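Local coordinates for protein peroxisomal acyl-coenzyme A oxidase 1 (Arabidopsis thaliana, PDB 1W07) that catalyses the FAD-dependent desaturation of long- and medium-chain acyl-CoAs to 2-trans-enoyl-CoAs, passing electrons to oxygen to give hydrogen peroxide in peroxisomal beta-oxidation, at residues B[292-297]-B[607-612]; B[298-303]-B[336-341]; B[92-97]-B[611-616]; B[23-28]-B[343-348]. The protein carries 1 engineered substitution. One frame throughout, in Å; residues are numbered along the deposited sequence.

Contact 1. Residues B[292-297]-B[607-612]; sequences ASNALS and FNYTDH
Ser297 meets two aromatic rings at once, offering its CB to Phe607 and its OG to Tyr609. The CB sits over the centre of the Phe607 ring as a CH-pi contact, 3.5 Å from the centroid and 13° off the normal. The OG lies in the plane of the Tyr609 ring, at its hydroxyl edge, and is hydrogen-bonded to Tyr609 OH at 2.5 Å. With chi1 at 62°, OG sits between the backbone N and the carbonyl carbon and turns back on its own helix, 2.8 Å from Ser293 O and 2.7 Å from Asn294 O. Two carbonyls and a phenol thus surround one hydroxyl, leaving open which acceptor its proton takes. Water 1 closes a second route: it donates to Asn294 OD1 and lies 2.7 Å from Tyr609 OH, tying the phenol to the amide one turn earlier. Phe607 also packs on Tyr609 through its CB, 3.5 Å above the ring plane and near its rim. Further out, Arg345 NH1 bonds to Asn294 OD1 and Ser293 OG, the Phe607 ring meets Trp25, and the Tyr609 ring meets Tyr613. Asn608, with positive phi, turns the chain between the two aromatics, and Thr610 N-caps helix 611-614. The loop before that helix, in the C-terminal helical part, thereby packs on helix 278-309 of the C-alpha1 helical bundle.

Contact 2. Residues B[298-303]-B[336-341]; sequences RAVCIA and PLLASA
Val300 reaches from helix 278-309 to the backbone and CB atoms of Leu337 and Leu338 on helix 328-363. Its CB points at the second helix and splits into two methyls that straddle the junction between the two leucines. CG1, anti to the backbone N (chi1 168°), packs on Leu338, 3.8 Å from Leu338 CB and equally near Leu338 CA, while Leu338 CD1 comes to 3.9 Å of the same methyl. CG2 takes the other branch and lies 3.7 Å from Leu337 CB, with Leu337 O at a similar range. Here two helices of the C-alpha1 region, part of the helical bundle that follows the beta domain in acyl-CoA oxidases and dehydrogenases, come close: Val300 CA and Leu338 CA are 6.0 Å apart. Contact through methyls and CB atoms suits so near an approach, and no hydrogen bond crosses it. Leu337 also touches Cys395 of helix 370-398, and its side chain is about 6 Å from that of the FAD-binding Arg333. Val604 of helix 600-605 touches both Val300 and Leu338. Within helix 328-363, Ser340 OG donates to Pro336 O at 2.8 Å, reaching it from the face opposite to Ser340 N.

Contact 3. Residues B[92-97]-B[611-616]; sequences FIDQPA and DHYLNS
An edge-to-face aromatic pair, flanked by two water bridges, joins Phe92 at the end of helix 83-93 in the N-terminal helical domain to Tyr613 in the short helix 611-614 of the C-terminal one. The Phe92 edge points at the face of Tyr613, with centroids 5.3 Å apart and planes at 73°. CD2 of Phe92 leads, lying 3.7 Å from Tyr613 CD1 and above the rim of the tyrosine ring. Tyr613 holds its CG anti to the backbone N (chi1 -175°), which carries the ring across to helix 83-93. Past Phe92 the chain leaves the helix at Asp94, which has positive phi; its CB points toward Tyr613, 3.9 Å from Tyr613 CE1, and carboxylate and ring planes stand 52° apart. Water 3, in the plane of the tyrosine ring at its edge, accepts from Tyr613 OH at 2.8 Å and donates to Asp94 OD2 at 3.0 Å. Water 2 lies in the plane of the His612 imidazole, 2.8 Å from His612 ND1, and donates to Phe92 O, so it meets one of the last carbonyls of the ending helix. The other imidazole nitrogen, His612 NE2, is bonded to Phe48 O. Asp94 OD1 forms salt bridges with Arg298 and Lys50, and Arg298 also makes a cation-pi contact with Tyr613. The aromatic packing is therefore bordered by a charged and hydrated polar network. Two cationic neighbours would probably keep Asp94 ionised, while the imidazole reaches the last turn of helix 83-93, and the phenol the residue just after it, through water.

Contact 4. Residues B[23-28]-B[343-348]; sequences IVWAGS and AFRFVG
The guanidinium of Arg345 lies flat on the indole of Trp25, with planes only 10° apart and centres 3.7 Å apart. Its CZ is over the five-membered ring, a cation-pi contact, while Arg345 CD covers the six-membered ring 3.8 Å from its centroid. The aliphatic chain packs on the benzo ring, with the guanidinium spread over the centre and the pyrrole side. Trp25 NE1 and Arg345 NH2, 3.3 Å apart, are both donors and meet by stacking alone. The edge of the guanidinium is used separately: NE and NH2 both donate side-on to Trp25 O, at 2.8 Å and 3.0 Å. That oxygen lies in the guanidinium plane. NE makes the straighter of the two bonds, at 150°; NH2 stands well above the carbonyl plane. The arginine chain bends at chi2 (67°), which lays the guanidinium back over the indole. One residue earlier, Val24 CG1 rests at the edge of the Phe346 ring, in its plane and 3.9 Å from CE2. The third guanidinium nitrogen, NH1, turns to helix 278-309. Helix 18-26 of the N-terminal domain thus ends against helix 328-363, with Trp25 edge-to-face with Tyr342 and also packed on Ser293 and Ser297, while Val548 and Leu552 of helix 548-566 flank Val24 and Phe346.

How the contacts relate
Contacts 1, 2 and 4 meet around helices 278-309 and 328-363: the centres of contacts 1 and 2 are 9 Å apart, those of contacts 1 and 4 12 Å. The link from contact 4 to contact 1 is polar as well as aromatic, with a probable hydrogen bond of 3.2 Å from Arg345 NH1 to Asn294 OD1 and Phe607 CD2 3.7 Å from Trp25 CE2. Contacts 1 and 3 share Asp611 and His612, and Cys301 SG of contact 2 packs 3.6 Å from Leu614 CD1 of contact 3. Contacts 3 and 4, 20 Å apart, do not touch. Contact 2 comes nearest the cofactor, the Leu337 side chain being about 11 Å from a bound FAD; the others lie away from the annotated sites.

Contact 1. Residues B[292-297]-B[607-612]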
loop_
_atom_site.group_PDB
_atom_site.type_symbol
_atom_site.label_atom_id
_atom_site.label_comp_id
_atom_site.label_asym_id
_atom_site.label_seq_id
_atom_site.Cartn_x
_atom_site.Cartn_y
_atom_site.Cartn_z
ATOM N N ALA B 292 -6.763 4.175 -14.613
ATOM C CA ALA B 292 -6.669 3.012 -13.738
ATOM C C ALA B 292 -6.156 1.785 -14.485
ATOM O O ALA B 292 -5.261 1.093 -14.002
ATOM C CB ALA B 292 -8.035 2.707 -13.117
ATOM N N SER B 293 -6.720 1.513 -15.662
ATOM C CA SER B 293 -6.279 0.350 -16.431
ATOM C C SER B 293 -4.825 0.525 -16.845
ATOM O O SER B 293 -4.056 -0.437 -16.844
ATOM C CB SER B 293 -7.179 0.129 -17.656
ATOM O OG SER B 293 -7.066 1.178 -18.584
ATOM N N ASN B 294 -4.442 1.755 -17.182
ATOM C CA ASN B 294 -3.058 2.033 -17.562
ATOM C C ASN B 294 -2.108 1.639 -16.432
ATOM O O ASN B 294 -1.220 0.816 -16.623
ATOM C CB ASN B 294 -2.851 3.528 -17.877
ATOM C CG ASN B 294 -3.354 3.923 -19.254
ATOM O OD1 ASN B 294 -3.068 3.254 -20.254
ATOM N ND2 ASN B 294 -4.082 5.029 -19.321
ATOM N N ALA B 295 -2.307 2.228 -15.252
ATOM C CA ALA B 295 -1.447 1.953 -14.107
ATOM C C ALA B 295 -1.491 0.494 -13.665
ATOM O O ALA B 295 -0.443 -0.109 -13.392
ATOM C CB ALA B 295 -1.805 2.885 -12.918
ATOM N N LEU B 296 -2.687 -0.094 -13.611
ATOM C CA LEU B 296 -2.790 -1.475 -13.153
ATOM C C LEU B 296 -2.073 -2.430 -14.084
ATOM O O LEU B 296 -1.326 -3.298 -13.624
ATOM C CB LEU B 296 -4.258 -1.890 -12.984
ATOM C CG LEU B 296 -4.517 -3.282 -12.401
ATOM C CD1 LEU B 296 -3.764 -3.444 -11.085
ATOM C CD2 LEU B 296 -6.016 -3.495 -12.189
ATOM N N SER B 297 -2.290 -2.272 -15.386
ATOM C CA SER B 297 -1.640 -3.120 -16.386
ATOM C C SER B 297 -0.118 -3.010 -16.292
ATOM O O SER B 297 0.583 -3.990 -16.542
ATOM C CB SER B 297 -2.077 -2.726 -17.801
ATOM O OG SER B 297 -1.698 -1.391 -18.128
ATOM N N PHE B 607 -0.071 -5.390 -23.799
ATOM C CA PHE B 607 -0.068 -3.982 -23.381
ATOM C C PHE B 607 0.882 -3.197 -24.285
ATOM O O PHE B 607 0.754 -1.980 -24.439
ATOM C CB PHE B 607 0.396 -3.874 -21.919
ATOM C CG PHE B 607 -0.461 -4.650 -20.944
ATOM C CD1 PHE B 607 0.060 -5.099 -19.732
ATOM C CD2 PHE B 607 -1.801 -4.918 -21.233
ATOM C CE1 PHE B 607 -0.749 -5.807 -18.819
ATOM C CE2 PHE B 607 -2.613 -5.620 -20.335
ATOM C CZ PHE B 607 -2.082 -6.065 -19.123
ATOM N N ASN B 608 1.840 -3.913 -24.871
ATOM C CA ASN B 608 2.805 -3.307 -25.778
ATOM C C ASN B 608 3.673 -2.209 -25.156
ATOM O O ASN B 608 4.028 -1.233 -25.820
ATOM C CB ASN B 608 2.080 -2.756 -27.007
ATOM C CG ASN B 608 3.021 -2.469 -28.137
ATOM O OD1 ASN B 608 3.839 -3.312 -28.488
ATOM N ND2 ASN B 608 2.917 -1.280 -28.719
ATOM N N TYR B 609 4.017 -2.375 -23.885
ATOM C CA TYR B 609 4.838 -1.399 -23.174
ATOM C C TYR B 609 6.319 -1.553 -23.494
ATOM O O TYR B 609 6.819 -2.677 -23.592
ATOM C CB TYR B 609 4.638 -1.558 -21.659
ATOM C CG TYR B 609 3.294 -1.095 -21.146
ATOM C CD1 TYR B 609 2.676 -1.746 -20.079
ATOM C CD2 TYR B 609 2.645 0.012 -21.708
ATOM C CE1 TYR B 609 1.440 -1.309 -19.576
ATOM C CE2 TYR B 609 1.400 0.455 -21.208
ATOM C CZ TYR B 609 0.811 -0.216 -20.139
ATOM O OH TYR B 609 -0.398 0.202 -19.605
ATOM N N THR B 610 7.018 -0.432 -23.653
ATOM C CA THR B 610 8.454 -0.461 -23.931
ATOM C C THR B 610 9.140 -0.596 -22.567
ATOM O O THR B 610 8.532 -0.299 -21.534
ATOM C CB THR B 610 8.959 0.867 -24.551
ATOM O OG1 THR B 610 8.787 1.925 -23.597
ATOM C CG2 THR B 610 8.202 1.206 -25.852
ATOM N N ASP B 611 10.394 -1.040 -22.547
ATOM C CA ASP B 611 11.110 -1.167 -21.284
ATOM C C ASP B 611 11.313 0.218 -20.693
ATOM O O ASP B 611 11.320 0.395 -19.468
ATOM C CB ASP B 611 12.470 -1.830 -21.492
ATOM C CG ASP B 611 12.383 -3.343 -21.537
ATOM O OD1 ASP B 611 11.352 -3.902 -21.108
ATOM O OD2 ASP B 611 13.358 -3.967 -21.988
ATOM N N HIS B 612 11.490 1.206 -21.566
ATOM C CA HIS B 612 11.685 2.575 -21.109
ATOM C C HIS B 612 10.475 3.045 -20.307
ATOM O O HIS B 612 10.630 3.651 -19.247
ATOM C CB HIS B 612 11.916 3.517 -22.296
ATOM C CG HIS B 612 11.960 4.966 -21.924
ATOM N ND1 HIS B 612 10.822 5.721 -21.749
ATOM C CD2 HIS B 612 13.003 5.792 -21.674
ATOM C CE1 HIS B 612 11.160 6.953 -21.408
ATOM N NE2 HIS B 612 12.479 7.022 -21.354
HETATM O O HOH W 1 -2.217 1.046 -21.472
#

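Contact 2. Residues B[298-303]-B[336-341]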
loop_
_atom_site.group_PDB
_atom_site.type_symbol
_atom_site.label_atom_id
_atom_site.label_comp_id
_atom_site.label_asym_id
_atom_site.label_seq_id
_atom_site.Cartn_x
_atom_site.Cartn_y
_atom_site.Cartn_z
ATOM N N ARG B 298 0.410 -1.837 -15.935
ATOM C CA ARG B 298 1.867 -1.704 -15.854
ATOM C C ARG B 298 2.369 -2.591 -14.723
ATOM O O ARG B 298 3.317 -3.365 -14.910
ATOM C CB ARG B 298 2.292 -0.258 -15.582
ATOM C CG ARG B 298 2.063 0.712 -16.744
ATOM C CD ARG B 298 2.304 2.175 -16.319
ATOM N NE ARG B 298 3.707 2.437 -16.023
ATOM C CZ ARG B 298 4.223 3.644 -15.813
ATOM N NH1 ARG B 298 3.452 4.725 -15.836
ATOM N NH2 ARG B 298 5.534 3.784 -15.623
ATOM N N ALA B 299 1.731 -2.479 -13.553
ATOM C CA ALA B 299 2.125 -3.260 -12.393
ATOM C C ALA B 299 1.990 -4.756 -12.655
ATOM O O ALA B 299 2.898 -5.523 -12.350
ATOM C CB ALA B 299 1.282 -2.844 -11.157
ATOM N N VAL B 300 0.861 -5.168 -13.225
ATOM C CA VAL B 300 0.608 -6.585 -13.541
ATOM C C VAL B 300 1.633 -7.126 -14.565
ATOM O O VAL B 300 2.061 -8.281 -14.473
ATOM C CB VAL B 300 -0.830 -6.775 -14.101
ATOM C CG1 VAL B 300 -1.003 -8.177 -14.718
ATOM C CG2 VAL B 300 -1.848 -6.539 -12.965
ATOM N N CYS B 301 2.016 -6.299 -15.535
ATOM C CA CYS B 301 2.990 -6.715 -16.541
ATOM C C CYS B 301 4.306 -7.041 -15.826
ATOM O O CYS B 301 4.932 -8.063 -16.091
ATOM C CB CYS B 301 3.203 -5.581 -17.542
ATOM S SG CYS B 301 4.433 -5.881 -18.849
ATOM N N ILE B 302 4.704 -6.180 -14.892
ATOM C CA ILE B 302 5.948 -6.376 -14.157
ATOM C C ILE B 302 5.903 -7.633 -13.298
ATOM O O ILE B 302 6.802 -8.476 -13.359
ATOM C CB ILE B 302 6.268 -5.137 -13.276
ATOM C CG1 ILE B 302 6.476 -3.909 -14.184
ATOM C CG2 ILE B 302 7.516 -5.397 -12.442
ATOM C CD1 ILE B 302 6.566 -2.551 -13.443
ATOM N N ALA B 303 4.857 -7.761 -12.495
ATOM C CA ALA B 303 4.742 -8.912 -11.618
ATOM C C ALA B 303 4.578 -10.203 -12.403
ATOM O O ALA B 303 5.143 -11.235 -12.011
ATOM C CB ALA B 303 3.572 -8.720 -10.627
ATOM N N PRO B 336 -6.273 -12.235 -10.756
ATOM C CA PRO B 336 -7.466 -11.398 -10.592
ATOM C C PRO B 336 -7.107 -9.953 -10.979
ATOM O O PRO B 336 -7.942 -9.219 -11.513
ATOM C CB PRO B 336 -7.791 -11.560 -9.105
ATOM C CG PRO B 336 -7.350 -12.989 -8.828
ATOM C CD PRO B 336 -6.010 -13.023 -9.540
ATOM N N LEU B 337 -5.860 -9.543 -10.739
ATOM C CA LEU B 337 -5.432 -8.181 -11.102
ATOM C C LEU B 337 -5.263 -8.038 -12.617
ATOM O O LEU B 337 -5.526 -6.974 -13.201
ATOM C CB LEU B 337 -4.123 -7.839 -10.400
ATOM C CG LEU B 337 -4.175 -7.855 -8.858
ATOM C CD1 LEU B 337 -2.822 -7.425 -8.336
ATOM C CD2 LEU B 337 -5.280 -6.930 -8.351
ATOM N N LEU B 338 -4.807 -9.106 -13.259
ATOM C CA LEU B 338 -4.669 -9.109 -14.709
ATOM C C LEU B 338 -6.084 -9.019 -15.269
ATOM O O LEU B 338 -6.355 -8.240 -16.169
ATOM C CB LEU B 338 -3.993 -10.403 -15.162
ATOM C CG LEU B 338 -4.035 -10.712 -16.660
ATOM C CD1 LEU B 338 -3.360 -9.600 -17.469
ATOM C CD2 LEU B 338 -3.349 -12.052 -16.883
ATOM N N ALA B 339 -7.000 -9.807 -14.725
ATOM C CA ALA B 339 -8.390 -9.766 -15.193
ATOM C C ALA B 339 -9.009 -8.370 -14.982
ATOM O O ALA B 339 -9.750 -7.876 -15.843
ATOM C CB ALA B 339 -9.228 -10.820 -14.469
ATOM N N SER B 340 -8.697 -7.743 -13.841
ATOM C CA SER B 340 -9.209 -6.410 -13.495
ATOM C C SER B 340 -8.667 -5.340 -14.431
ATOM O O SER B 340 -9.352 -4.359 -14.720
ATOM C CB SER B 340 -8.844 -6.031 -12.051
ATOM O OG SER B 340 -9.470 -6.861 -11.081
ATOM N N ALA B 341 -7.429 -5.507 -14.883
ATOM C CA ALA B 341 -6.853 -4.537 -15.809
ATOM C C ALA B 341 -7.720 -4.503 -17.068
ATOM O O ALA B 341 -8.126 -3.434 -17.512
ATOM C CB ALA B 341 -5.408 -4.920 -16.158
#

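Contact 3. Residues B[92-97]-B[611-616]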
loop_
_atom_site.group_PDB
_atom_site.type_symbol
_atom_site.label_atom_id
_atom_site.label_comp_id
_atom_site.label_asym_id
_atom_site.label_seq_id
_atom_site.Cartn_x
_atom_site.Cartn_y
_atom_site.Cartn_z
ATOM N N PHE B 92 3.738 9.092 -22.535
ATOM C CA PHE B 92 4.921 8.255 -22.405
ATOM C C PHE B 92 6.120 8.911 -21.711
ATOM O O PHE B 92 6.970 8.215 -21.171
ATOM C CB PHE B 92 5.294 7.666 -23.767
ATOM C CG PHE B 92 4.289 6.664 -24.273
ATOM C CD1 PHE B 92 3.440 6.977 -25.331
ATOM C CD2 PHE B 92 4.172 5.417 -23.667
ATOM C CE1 PHE B 92 2.487 6.065 -25.779
ATOM C CE2 PHE B 92 3.221 4.495 -24.108
ATOM C CZ PHE B 92 2.378 4.819 -25.161
ATOM N N ILE B 93 6.177 10.238 -21.700
ATOM C CA ILE B 93 7.255 10.938 -20.994
ATOM C C ILE B 93 7.114 10.505 -19.519
ATOM O O ILE B 93 8.096 10.457 -18.767
ATOM C CB ILE B 93 7.113 12.477 -21.149
ATOM C CG1 ILE B 93 7.479 12.877 -22.583
ATOM C CG2 ILE B 93 7.992 13.204 -20.136
ATOM C CD1 ILE B 93 7.294 14.368 -22.877
ATOM N N ASP B 94 5.873 10.205 -19.129
ATOM C CA ASP B 94 5.556 9.679 -17.809
ATOM C C ASP B 94 6.124 10.456 -16.622
ATOM O O ASP B 94 6.747 9.882 -15.729
ATOM C CB ASP B 94 6.045 8.232 -17.777
ATOM C CG ASP B 94 5.512 7.456 -16.596
ATOM O OD1 ASP B 94 6.255 6.602 -16.077
ATOM O OD2 ASP B 94 4.349 7.680 -16.207
ATOM N N GLN B 95 5.921 11.769 -16.604
ATOM C CA GLN B 95 6.450 12.550 -15.502
ATOM C C GLN B 95 5.511 13.666 -15.081
ATOM O O GLN B 95 5.343 14.653 -15.788
ATOM C CB GLN B 95 7.829 13.109 -15.876
ATOM C CG GLN B 95 8.559 13.785 -14.710
ATOM C CD GLN B 95 10.067 13.636 -14.795
ATOM O OE1 GLN B 95 10.579 12.550 -15.078
ATOM N NE2 GLN B 95 10.789 14.717 -14.526
ATOM N N PRO B 96 4.869 13.513 -13.913
ATOM C CA PRO B 96 3.933 14.510 -13.386
ATOM C C PRO B 96 4.547 15.908 -13.490
ATOM O O PRO B 96 5.657 16.140 -13.001
ATOM C CB PRO B 96 3.742 14.060 -11.942
ATOM C CG PRO B 96 3.819 12.550 -12.073
ATOM C CD PRO B 96 5.008 12.371 -12.982
ATOM N N ALA B 97 3.821 16.831 -14.113
ATOM C CA ALA B 97 4.333 18.180 -14.316
ATOM C C ALA B 97 3.191 19.168 -14.500
ATOM O O ALA B 97 2.061 18.785 -14.805
ATOM C CB ALA B 97 5.249 18.202 -15.546
ATOM N N ASP B 611 10.394 -1.040 -22.547
ATOM C CA ASP B 611 11.110 -1.167 -21.284
ATOM C C ASP B 611 11.313 0.218 -20.693
ATOM O O ASP B 611 11.320 0.395 -19.468
ATOM C CB ASP B 611 12.470 -1.830 -21.492
ATOM C CG ASP B 611 12.383 -3.343 -21.537
ATOM O OD1 ASP B 611 11.352 -3.902 -21.108
ATOM O OD2 ASP B 611 13.358 -3.967 -21.988
ATOM N N HIS B 612 11.490 1.206 -21.566
ATOM C CA HIS B 612 11.685 2.575 -21.109
ATOM C C HIS B 612 10.475 3.045 -20.307
ATOM O O HIS B 612 10.630 3.651 -19.247
ATOM C CB HIS B 612 11.916 3.517 -22.296
ATOM C CG HIS B 612 11.960 4.966 -21.924
ATOM N ND1 HIS B 612 10.822 5.721 -21.749
ATOM C CD2 HIS B 612 13.003 5.792 -21.674
ATOM C CE1 HIS B 612 11.160 6.953 -21.408
ATOM N NE2 HIS B 612 12.479 7.022 -21.354
ATOM N N TYR B 613 9.273 2.756 -20.805
ATOM C CA TYR B 613 8.051 3.183 -20.119
ATOM C C TYR B 613 7.842 2.419 -18.812
ATOM O O TYR B 613 7.501 3.008 -17.780
ATOM C CB TYR B 613 6.835 2.982 -21.017
ATOM C CG TYR B 613 5.547 3.503 -20.416
ATOM C CD1 TYR B 613 5.377 4.864 -20.160
ATOM C CD2 TYR B 613 4.502 2.635 -20.104
ATOM C CE1 TYR B 613 4.196 5.345 -19.614
ATOM C CE2 TYR B 613 3.325 3.101 -19.562
ATOM C CZ TYR B 613 3.173 4.452 -19.323
ATOM O OH TYR B 613 1.974 4.894 -18.843
ATOM N N LEU B 614 8.045 1.105 -18.862
ATOM C CA LEU B 614 7.883 0.265 -17.683
ATOM C C LEU B 614 8.898 0.618 -16.619
ATOM O O LEU B 614 8.601 0.527 -15.425
ATOM C CB LEU B 614 8.021 -1.220 -18.039
ATOM C CG LEU B 614 6.772 -1.987 -18.501
ATOM C CD1 LEU B 614 7.115 -3.463 -18.702
ATOM C CD2 LEU B 614 5.672 -1.842 -17.464
ATOM N N ASN B 615 10.101 0.988 -17.060
ATOM C CA ASN B 615 11.186 1.381 -16.154
ATOM C C ASN B 615 11.328 0.371 -15.020
ATOM O O ASN B 615 11.366 0.747 -13.851
ATOM C CB ASN B 615 10.876 2.763 -15.585
ATOM C CG ASN B 615 12.078 3.414 -14.945
ATOM O OD1 ASN B 615 13.172 3.405 -15.509
ATOM N ND2 ASN B 615 11.878 4.014 -13.780
ATOM N N SER B 616 11.421 -0.904 -15.391
ATOM C CA SER B 616 11.492 -1.993 -14.429
ATOM C C SER B 616 12.481 -3.068 -14.800
ATOM O O SER B 616 12.420 -3.634 -15.891
ATOM C CB SER B 616 10.121 -2.650 -14.300
ATOM O OG SER B 616 10.196 -3.826 -13.512
HETATM O O HOH W 2 8.091 5.848 -22.227
HETATM O O HOH W 3 2.056 7.639 -18.212
#

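Contact 4. Residues B[23-28]-B[343-348]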
loop_
_atom_site.group_PDB
_atom_site.type_symbol
_atom_site.label_atom_id
_atom_site.label_comp_id
_atom_site.label_asym_id
_atom_site.label_seq_id
_atom_site.Cartn_x
_atom_site.Cartn_y
_atom_site.Cartn_z
ATOM N N ILE B 23 -4.355 -4.966 -30.309
ATOM C CA ILE B 23 -5.342 -4.062 -30.905
ATOM C C ILE B 23 -6.549 -3.909 -29.978
ATOM O O ILE B 23 -7.131 -2.831 -29.871
ATOM C CB ILE B 23 -5.827 -4.595 -32.263
ATOM C CG1 ILE B 23 -4.625 -4.780 -33.200
ATOM C CG2 ILE B 23 -6.873 -3.645 -32.856
ATOM C CD1 ILE B 23 -3.819 -3.516 -33.412
ATOM N N VAL B 24 -6.930 -4.999 -29.322
ATOM C CA VAL B 24 -8.052 -4.972 -28.393
ATOM C C VAL B 24 -7.752 -3.984 -27.261
ATOM O O VAL B 24 -8.590 -3.154 -26.905
ATOM C CB VAL B 24 -8.295 -6.370 -27.761
ATOM C CG1 VAL B 24 -9.375 -6.279 -26.694
ATOM C CG2 VAL B 24 -8.680 -7.384 -28.835
ATOM N N TRP B 25 -6.549 -4.079 -26.701
ATOM C CA TRP B 25 -6.134 -3.217 -25.592
ATOM C C TRP B 25 -6.094 -1.743 -25.989
ATOM O O TRP B 25 -6.528 -0.877 -25.227
ATOM C CB TRP B 25 -4.759 -3.659 -25.055
ATOM C CG TRP B 25 -4.275 -2.863 -23.866
ATOM C CD1 TRP B 25 -3.372 -1.837 -23.865
ATOM C CD2 TRP B 25 -4.732 -3.000 -22.511
ATOM N NE1 TRP B 25 -3.244 -1.324 -22.588
ATOM C CE2 TRP B 25 -4.067 -2.022 -21.743
ATOM C CE3 TRP B 25 -5.642 -3.857 -21.876
ATOM C CZ2 TRP B 25 -4.285 -1.873 -20.366
ATOM C CZ3 TRP B 25 -5.859 -3.711 -20.513
ATOM C CH2 TRP B 25 -5.180 -2.721 -19.772
ATOM N N ALA B 26 -5.580 -1.475 -27.185
ATOM C CA ALA B 26 -5.472 -0.120 -27.702
ATOM C C ALA B 26 -6.844 0.451 -28.024
ATOM O O ALA B 26 -7.050 1.663 -27.963
ATOM C CB ALA B 26 -4.595 -0.102 -28.954
ATOM N N GLY B 27 -7.781 -0.425 -28.372
ATOM C CA GLY B 27 -9.119 0.027 -28.700
ATOM C C GLY B 27 -9.380 0.068 -30.195
ATOM O O GLY B 27 -10.529 -0.021 -30.624
ATOM N N SER B 28 -8.320 0.224 -30.987
ATOM C CA SER B 28 -8.423 0.262 -32.451
ATOM C C SER B 28 -7.017 0.178 -33.037
ATOM O O SER B 28 -6.031 0.263 -32.303
ATOM C CB SER B 28 -9.088 1.559 -32.922
ATOM O OG SER B 28 -8.237 2.682 -32.756
ATOM N N ALA B 343 -10.797 -5.671 -17.358
ATOM C CA ALA B 343 -12.128 -5.277 -16.944
ATOM C C ALA B 343 -12.250 -3.746 -16.860
ATOM O O ALA B 343 -13.237 -3.171 -17.336
ATOM C CB ALA B 343 -12.464 -5.915 -15.610
ATOM N N PHE B 344 -11.253 -3.086 -16.270
ATOM C CA PHE B 344 -11.269 -1.626 -16.126
ATOM C C PHE B 344 -11.050 -0.935 -17.459
ATOM O O PHE B 344 -11.548 0.164 -17.693
ATOM C CB PHE B 344 -10.217 -1.157 -15.117
ATOM C CG PHE B 344 -10.434 -1.671 -13.717
ATOM C CD1 PHE B 344 -11.641 -2.266 -13.341
ATOM C CD2 PHE B 344 -9.432 -1.526 -12.764
ATOM C CE1 PHE B 344 -11.838 -2.708 -12.031
ATOM C CE2 PHE B 344 -9.615 -1.954 -11.465
ATOM C CZ PHE B 344 -10.824 -2.550 -11.091
ATOM N N ARG B 345 -10.299 -1.575 -18.346
ATOM C CA ARG B 345 -10.075 -1.029 -19.687
ATOM C C ARG B 345 -11.437 -0.980 -20.442
ATOM O O ARG B 345 -11.820 0.047 -21.013
ATOM C CB ARG B 345 -9.098 -1.954 -20.425
ATOM C CG ARG B 345 -8.550 -1.416 -21.726
ATOM C CD ARG B 345 -7.667 -0.229 -21.441
ATOM N NE ARG B 345 -6.845 0.114 -22.587
ATOM C CZ ARG B 345 -5.821 0.958 -22.527
ATOM N NH1 ARG B 345 -5.496 1.536 -21.372
ATOM N NH2 ARG B 345 -5.125 1.229 -23.621
ATOM N N PHE B 346 -12.170 -2.095 -20.425
ATOM C CA PHE B 346 -13.462 -2.176 -21.110
ATOM C C PHE B 346 -14.518 -1.259 -20.468
ATOM O O PHE B 346 -15.304 -0.610 -21.174
ATOM C CB PHE B 346 -13.939 -3.636 -21.131
ATOM C CG PHE B 346 -13.019 -4.567 -21.906
ATOM C CD1 PHE B 346 -12.841 -5.892 -21.512
ATOM C CD2 PHE B 346 -12.308 -4.106 -23.016
ATOM C CE1 PHE B 346 -11.965 -6.741 -22.205
ATOM C CE2 PHE B 346 -11.431 -4.939 -23.720
ATOM C CZ PHE B 346 -11.257 -6.265 -23.309
ATOM N N VAL B 347 -14.531 -1.187 -19.140
ATOM C CA VAL B 347 -15.498 -0.322 -18.490
ATOM C C VAL B 347 -15.126 1.121 -18.824
ATOM O O VAL B 347 -15.978 2.002 -18.875
ATOM C CB VAL B 347 -15.535 -0.544 -16.949
ATOM C CG1 VAL B 347 -14.410 0.219 -16.266
ATOM C CG2 VAL B 347 -16.899 -0.128 -16.404
ATOM N N GLY B 348 -13.841 1.347 -19.071
ATOM C CA GLY B 348 -13.376 2.675 -19.424
ATOM C C GLY B 348 -13.846 3.022 -20.823
ATOM O O GLY B 348 -14.156 4.181 -21.120
#